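Serine racemase (Enterococcus faecalis, PDB 4ECL) belongs to the alanine racemase family, its cytoplasmic domain pairing a TIM barrel with a largely beta-stranded C-terminal domain in a two-chain assembly. Local coordinates at residues N15-V20 and E54-S59; N170-T175 and L208-L213. All coordinates share one frame; numbering follows the deposited sequence.

Contact 1. Residues N15-V20 and E54-S59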
loop_
_atom_site.group_PDB
_atom_site.type_symbol
_atom_site.label_atom_id
_atom_site.label_comp_id
_atom_site.label_asym_id
_atom_site.label_seq_id
_atom_site.Cartn_x
_atom_site.Cartn_y
_atom_site.Cartn_z
ATOM N N ASN A 15 -19.791 9.172 12.545
ATOM C CA ASN A 15 -19.529 7.878 13.139
ATOM C C ASN A 15 -18.271 7.904 14.007
ATOM O O ASN A 15 -18.219 7.258 15.055
ATOM C CB ASN A 15 -19.397 6.818 12.054
ATOM C CG ASN A 15 -20.710 6.158 11.727
ATOM O OD1 ASN A 15 -21.762 6.536 12.258
ATOM N ND2 ASN A 15 -20.664 5.157 10.849
ATOM N N LEU A 16 -17.267 8.657 13.564
ATOM C CA LEU A 16 -16.012 8.797 14.302
ATOM C C LEU A 16 -16.239 9.478 15.649
ATOM O O LEU A 16 -15.684 9.061 16.666
ATOM C CB LEU A 16 -14.995 9.601 13.490
ATOM C CG LEU A 16 -13.637 9.917 14.134
ATOM C CD1 LEU A 16 -12.817 8.661 14.379
ATOM C CD2 LEU A 16 -12.859 10.886 13.254
ATOM N N GLU A 17 -17.043 10.537 15.631
ATOM C CA GLU A 17 -17.409 11.281 16.828
ATOM C C GLU A 17 -18.201 10.394 17.782
ATOM O O GLU A 17 -18.038 10.473 18.999
ATOM C CB GLU A 17 -18.243 12.501 16.435
ATOM C CG GLU A 17 -18.567 13.467 17.564
ATOM C CD GLU A 17 -19.419 14.623 17.076
ATOM O OE1 GLU A 17 -19.978 14.506 15.968
ATOM O OE2 GLU A 17 -19.519 15.649 17.778
ATOM N N HIS A 18 -19.084 9.567 17.229
ATOM C CA HIS A 18 -19.833 8.624 18.052
ATOM C C HIS A 18 -18.868 7.682 18.747
ATOM O O HIS A 18 -19.017 7.389 19.934
ATOM C CB HIS A 18 -20.835 7.816 17.221
ATOM C CG HIS A 18 -21.395 6.630 17.945
ATOM N ND1 HIS A 18 -22.554 6.691 18.693
ATOM C CD2 HIS A 18 -20.949 5.353 18.048
ATOM C CE1 HIS A 18 -22.797 5.505 19.223
ATOM N NE2 HIS A 18 -21.843 4.674 18.844
ATOM N N ASN A 19 -17.872 7.207 18.007
ATOM C CA ASN A 19 -16.883 6.304 18.596
ATOM C C ASN A 19 -16.097 6.941 19.732
ATOM O O ASN A 19 -15.912 6.323 20.785
ATOM C CB ASN A 19 -15.938 5.751 17.520
ATOM C CG ASN A 19 -16.667 4.887 16.514
ATOM O OD1 ASN A 19 -17.773 4.406 16.787
ATOM N ND2 ASN A 19 -16.061 4.685 15.342
ATOM N N VAL A 20 -15.643 8.175 19.521
ATOM C CA VAL A 20 -14.899 8.901 20.548
ATOM C C VAL A 20 -15.699 9.010 21.843
ATOM O O VAL A 20 -15.179 8.757 22.937
ATOM C CB VAL A 20 -14.481 10.297 20.062
ATOM C CG1 VAL A 20 -14.115 11.188 21.231
ATOM C CG2 VAL A 20 -13.304 10.191 19.084
ATOM N N GLU A 54 -9.171 16.577 17.066
ATOM C CA GLU A 54 -8.840 17.730 17.896
ATOM C C GLU A 54 -10.028 18.688 17.994
ATOM O O GLU A 54 -10.261 19.304 19.036
ATOM C CB GLU A 54 -7.602 18.454 17.367
ATOM C CG GLU A 54 -7.127 19.575 18.275
ATOM C CD GLU A 54 -5.691 20.002 17.982
ATOM O OE1 GLU A 54 -4.771 19.532 18.685
ATOM O OE2 GLU A 54 -5.484 20.813 17.060
ATOM N N GLN A 55 -10.787 18.809 16.911
ATOM C CA GLN A 55 -11.942 19.694 16.930
ATOM C C GLN A 55 -12.949 19.227 17.975
ATOM O O GLN A 55 -13.507 20.036 18.720
ATOM C CB GLN A 55 -12.598 19.768 15.551
ATOM C CG GLN A 55 -13.795 20.714 15.481
ATOM C CD GLN A 55 -14.523 20.625 14.153
ATOM O OE1 GLN A 55 -13.906 20.686 13.090
ATOM N NE2 GLN A 55 -15.839 20.467 14.208
ATOM N N ILE A 56 -13.162 17.917 18.050
ATOM C CA ILE A 56 -14.158 17.400 18.975
ATOM C C ILE A 56 -13.635 17.173 20.392
ATOM O O ILE A 56 -14.368 16.680 21.249
ATOM C CB ILE A 56 -14.858 16.142 18.434
ATOM C CG1 ILE A 56 -13.871 15.003 18.234
ATOM C CG2 ILE A 56 -15.558 16.467 17.123
ATOM C CD1 ILE A 56 -14.552 13.664 18.023
ATOM N N GLY A 57 -12.379 17.542 20.637
ATOM C CA GLY A 57 -11.863 17.584 21.995
ATOM C C GLY A 57 -10.848 16.527 22.382
ATOM O O GLY A 57 -10.400 16.508 23.526
ATOM N N VAL A 58 -10.489 15.634 21.463
ATOM C CA VAL A 58 -9.377 14.721 21.722
ATOM C C VAL A 58 -8.126 15.574 21.880
ATOM O O VAL A 58 -7.866 16.453 21.057
ATOM C CB VAL A 58 -9.181 13.718 20.572
ATOM C CG1 VAL A 58 -7.913 12.895 20.778
ATOM C CG2 VAL A 58 -10.411 12.821 20.424
ATOM N N SER A 59 -7.363 15.333 22.943
ATOM C CA SER A 59 -6.200 16.165 23.235
ATOM C C SER A 59 -4.893 15.378 23.397
ATOM O O SER A 59 -3.956 15.840 24.050
ATOM C CB SER A 59 -6.474 17.001 24.481
ATOM O OG SER A 59 -7.169 16.221 25.438
#
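Ile56 reaches across to Glu17 and Val20 and gives the largest share of this small, mainly apolar contact, 181 Å² counted over both sides. Its CA–CB bond is directed at helix 13-25, and at CB the side chain divides. Ile56 CG2 takes the branch toward the glutamate, 4.1 Å from Glu17 OE2. CG1 sits between the backbone N and the carbonyl carbon (chi1 62°), and an extended chi2 carries CD1 straight on to the helix. There the methyl settles between two residues one turn apart: Ile56 CD1 is 3.9 Å from Glu17 CA and 4.0 Å from Glu17 CG, while Val20 CG2 meets it tip to tip at 3.8 Å. Isoleucine's branching suits the place, one arm going to the glutamate and the longer one to the helix. Helix 46-55, which ends here, belongs to the connection of a beta-alpha-beta crossover, right-handed as in TIM barrels, from strand 32-36 to strand 60-63. Its C-terminal end closes in a Schellman motif at Gly57, whose positive phi (109°) suits glycine because a CB there would collide with the carbonyl O of Ile56. Beyond the turn the chain points Val58 back at the helix, and Val58 CG2 lies 4.1 Å from Val20 CG1. Glu17 suits the partly exposed margin: its methylenes pack on Ile56 while OE1 makes a weak hydrogen bond to Tyr52. Deeper in, Val20 and Val58 both rest on Leu53.

Contact 2. Residues N170-T175 and L208-L213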
loop_
_atom_site.group_PDB
_atom_site.type_symbol
_atom_site.label_atom_id
_atom_site.label_comp_id
_atom_site.label_asym_id
_atom_site.label_seq_id
_atom_site.Cartn_x
_atom_site.Cartn_y
_atom_site.Cartn_z
ATOM N N ASN A 170 -4.134 -19.723 27.982
ATOM C CA ASN A 170 -2.724 -19.348 27.914
ATOM C C ASN A 170 -2.525 -17.852 27.688
ATOM O O ASN A 170 -1.645 -17.232 28.293
ATOM C CB ASN A 170 -2.005 -20.131 26.809
ATOM C CG ASN A 170 -1.937 -21.626 27.093
ATOM O OD1 ASN A 170 -1.956 -22.057 28.249
ATOM N ND2 ASN A 170 -1.851 -22.425 26.031
ATOM N N ASP A 171 -3.354 -17.282 26.817
ATOM C CA ASP A 171 -3.227 -15.880 26.430
ATOM C C ASP A 171 -3.579 -14.937 27.571
ATOM O O ASP A 171 -2.891 -13.943 27.803
ATOM C CB ASP A 171 -4.102 -15.584 25.208
ATOM C CG ASP A 171 -3.541 -16.190 23.936
ATOM O OD1 ASP A 171 -2.304 -16.177 23.771
ATOM O OD2 ASP A 171 -4.331 -16.685 23.105
ATOM N N VAL A 172 -4.664 -15.251 28.270
ATOM C CA VAL A 172 -5.082 -14.465 29.417
ATOM C C VAL A 172 -3.981 -14.492 30.479
ATOM O O VAL A 172 -3.664 -13.469 31.090
ATOM C CB VAL A 172 -6.438 -14.969 29.976
ATOM C CG1 VAL A 172 -6.597 -14.620 31.447
ATOM C CG2 VAL A 172 -7.609 -14.391 29.151
ATOM N N ALA A 173 -3.377 -15.661 30.664
ATOM C CA ALA A 173 -2.303 -15.832 31.640
ATOM C C ALA A 173 -1.088 -14.960 31.301
ATOM O O ALA A 173 -0.510 -14.307 32.175
ATOM C CB ALA A 173 -1.902 -17.288 31.714
ATOM N N PHE A 174 -0.717 -14.936 30.025
ATOM C CA PHE A 174 0.406 -14.124 29.587
ATOM C C PHE A 174 0.095 -12.647 29.781
ATOM O O PHE A 174 0.954 -11.870 30.178
ATOM C CB PHE A 174 0.738 -14.401 28.122
ATOM C CG PHE A 174 2.062 -13.835 27.680
ATOM C CD1 PHE A 174 3.225 -14.567 27.831
ATOM C CD2 PHE A 174 2.143 -12.572 27.117
ATOM C CE1 PHE A 174 4.442 -14.058 27.419
ATOM C CE2 PHE A 174 3.357 -12.056 26.703
ATOM C CZ PHE A 174 4.509 -12.801 26.856
ATOM N N THR A 175 -1.143 -12.260 29.510
ATOM C CA THR A 175 -1.535 -10.868 29.655
ATOM C C THR A 175 -1.491 -10.453 31.125
ATOM O O THR A 175 -1.061 -9.350 31.471
ATOM C CB THR A 175 -2.941 -10.640 29.092
ATOM O OG1 THR A 175 -3.034 -11.249 27.800
ATOM C CG2 THR A 175 -3.226 -9.161 28.972
ATOM N N LEU A 208 -11.313 -3.090 25.916
ATOM C CA LEU A 208 -12.457 -3.990 25.737
ATOM C C LEU A 208 -12.408 -5.236 26.614
ATOM O O LEU A 208 -13.447 -5.716 27.073
ATOM C CB LEU A 208 -12.579 -4.427 24.272
ATOM C CG LEU A 208 -12.847 -3.351 23.226
ATOM C CD1 LEU A 208 -12.900 -3.989 21.833
ATOM C CD2 LEU A 208 -14.136 -2.607 23.542
ATOM N N ASN A 209 -11.209 -5.776 26.813
ATOM C CA ASN A 209 -11.054 -7.040 27.529
ATOM C C ASN A 209 -10.445 -6.928 28.938
ATOM O O ASN A 209 -10.543 -7.865 29.742
ATOM C CB ASN A 209 -10.273 -8.038 26.667
ATOM C CG ASN A 209 -11.154 -8.720 25.629
ATOM O OD1 ASN A 209 -12.324 -8.988 25.888
ATOM N ND2 ASN A 209 -10.598 -8.996 24.450
ATOM N N TYR A 210 -9.815 -5.790 29.226
ATOM C CA TYR A 210 -9.252 -5.537 30.554
ATOM C C TYR A 210 -9.695 -4.159 31.067
ATOM O O TYR A 210 -8.873 -3.315 31.429
ATOM C CB TYR A 210 -7.711 -5.710 30.527
ATOM C CG TYR A 210 -7.337 -7.145 30.233
ATOM C CD1 TYR A 210 -7.282 -7.613 28.925
ATOM C CD2 TYR A 210 -7.107 -8.052 31.262
ATOM C CE1 TYR A 210 -6.988 -8.934 28.650
ATOM C CE2 TYR A 210 -6.803 -9.382 30.993
ATOM C CZ TYR A 210 -6.748 -9.815 29.684
ATOM O OH TYR A 210 -6.464 -11.132 29.395
ATOM N N PRO A 211 -11.015 -3.932 31.114
ATOM C CA PRO A 211 -11.511 -2.587 31.405
ATOM C C PRO A 211 -11.240 -2.191 32.846
ATOM O O PRO A 211 -11.234 -1.005 33.173
ATOM C CB PRO A 211 -13.015 -2.724 31.190
ATOM C CG PRO A 211 -13.302 -4.142 31.539
ATOM C CD PRO A 211 -12.094 -4.933 31.117
ATOM N N GLU A 212 -11.015 -3.185 33.695
ATOM C CA GLU A 212 -10.754 -2.946 35.104
ATOM C C GLU A 212 -9.422 -2.237 35.362
ATOM O O GLU A 212 -9.229 -1.676 36.437
ATOM C CB GLU A 212 -10.837 -4.253 35.893
ATOM C CG GLU A 212 -9.581 -5.115 35.835
ATOM C CD GLU A 212 -9.427 -5.918 34.545
ATOM O OE1 GLU A 212 -10.451 -6.245 33.888
ATOM O OE2 GLU A 212 -8.262 -6.230 34.202
ATOM N N LEU A 213 -8.500 -2.253 34.394
ATOM C CA LEU A 213 -7.244 -1.521 34.566
ATOM C C LEU A 213 -7.493 -0.024 34.744
ATOM O O LEU A 213 -8.435 0.524 34.181
ATOM C CB LEU A 213 -6.296 -1.754 33.389
ATOM C CG LEU A 213 -5.653 -3.135 33.274
ATOM C CD1 LEU A 213 -4.986 -3.305 31.900
ATOM C CD2 LEU A 213 -4.646 -3.389 34.425
HETATM O O HOH W 1 -5.845 -12.029 26.919
#
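Thr175 lays its methyl over one face of the Tyr210 ring, in the close-packed part of the contact. Thr175 CG2 stands 4.0 Å from the centroid of the Tyr210 ring and 26° off the normal, a CH-pi contact shifted toward the phenol end, so that Tyr210 CZ is its nearest ring atom at 3.7 Å. The hydroxyl is closely packed too: Tyr210 OH lies 3.6 Å from Thr175 CB, and partly exposed Val172 closes on it with its side chain, Val172 CG2 nearest at 3.5 Å from Tyr210 OH. Threonine fits because its two branches do different work: with chi1 at -48° the methyl is anti to the backbone N and goes to the ring, while OG1 lies beside that N and turns back into its own helix, Thr175 OG1 donating to Asp171 O at 2.7 Å. That carbonyl also takes the ordinary helical bond from Thr175 N, the two donors arriving from opposite faces of its plane. In the TIM barrel, helix 169-191 links the parallel strands 152-158 and 198-200, and Tyr210 is the first residue to leave helical angles after the following helix, 204-209. The looser side is the polar link between the two hydroxyls, which needs a water in the plane of the ring at its edge: Tyr210 OH donates to it at 2.7 Å, and it donates in turn to Thr175 OG1 at 3.0 Å. Elsewhere on this turn of helix 169-191, Asp171 forms a salt bridge with Arg267 of the second subunit and Phe174 stacks on Tyr265 of that subunit.

How the contacts relate
Both contacts set a helix of the barrel domain against a chain segment that is just leaving another helix, but they share no element, and their centres lie 26 Å apart. Contact 1 is nearer the middle of the chain, its centre 15 Å from the chain centre against 21 Å for contact 2, yet it is the less fully buried, with Glu17 and Ile56 at a partly exposed margin. Its segments meet mainly through aliphatic groups, with no hydrogen bond between them. Contact 2 buries less surface, relies on an aromatic face and bridges its polar tips through water. Only contact 2 adjoins the second subunit; no other chain of the assembly touches contact 1.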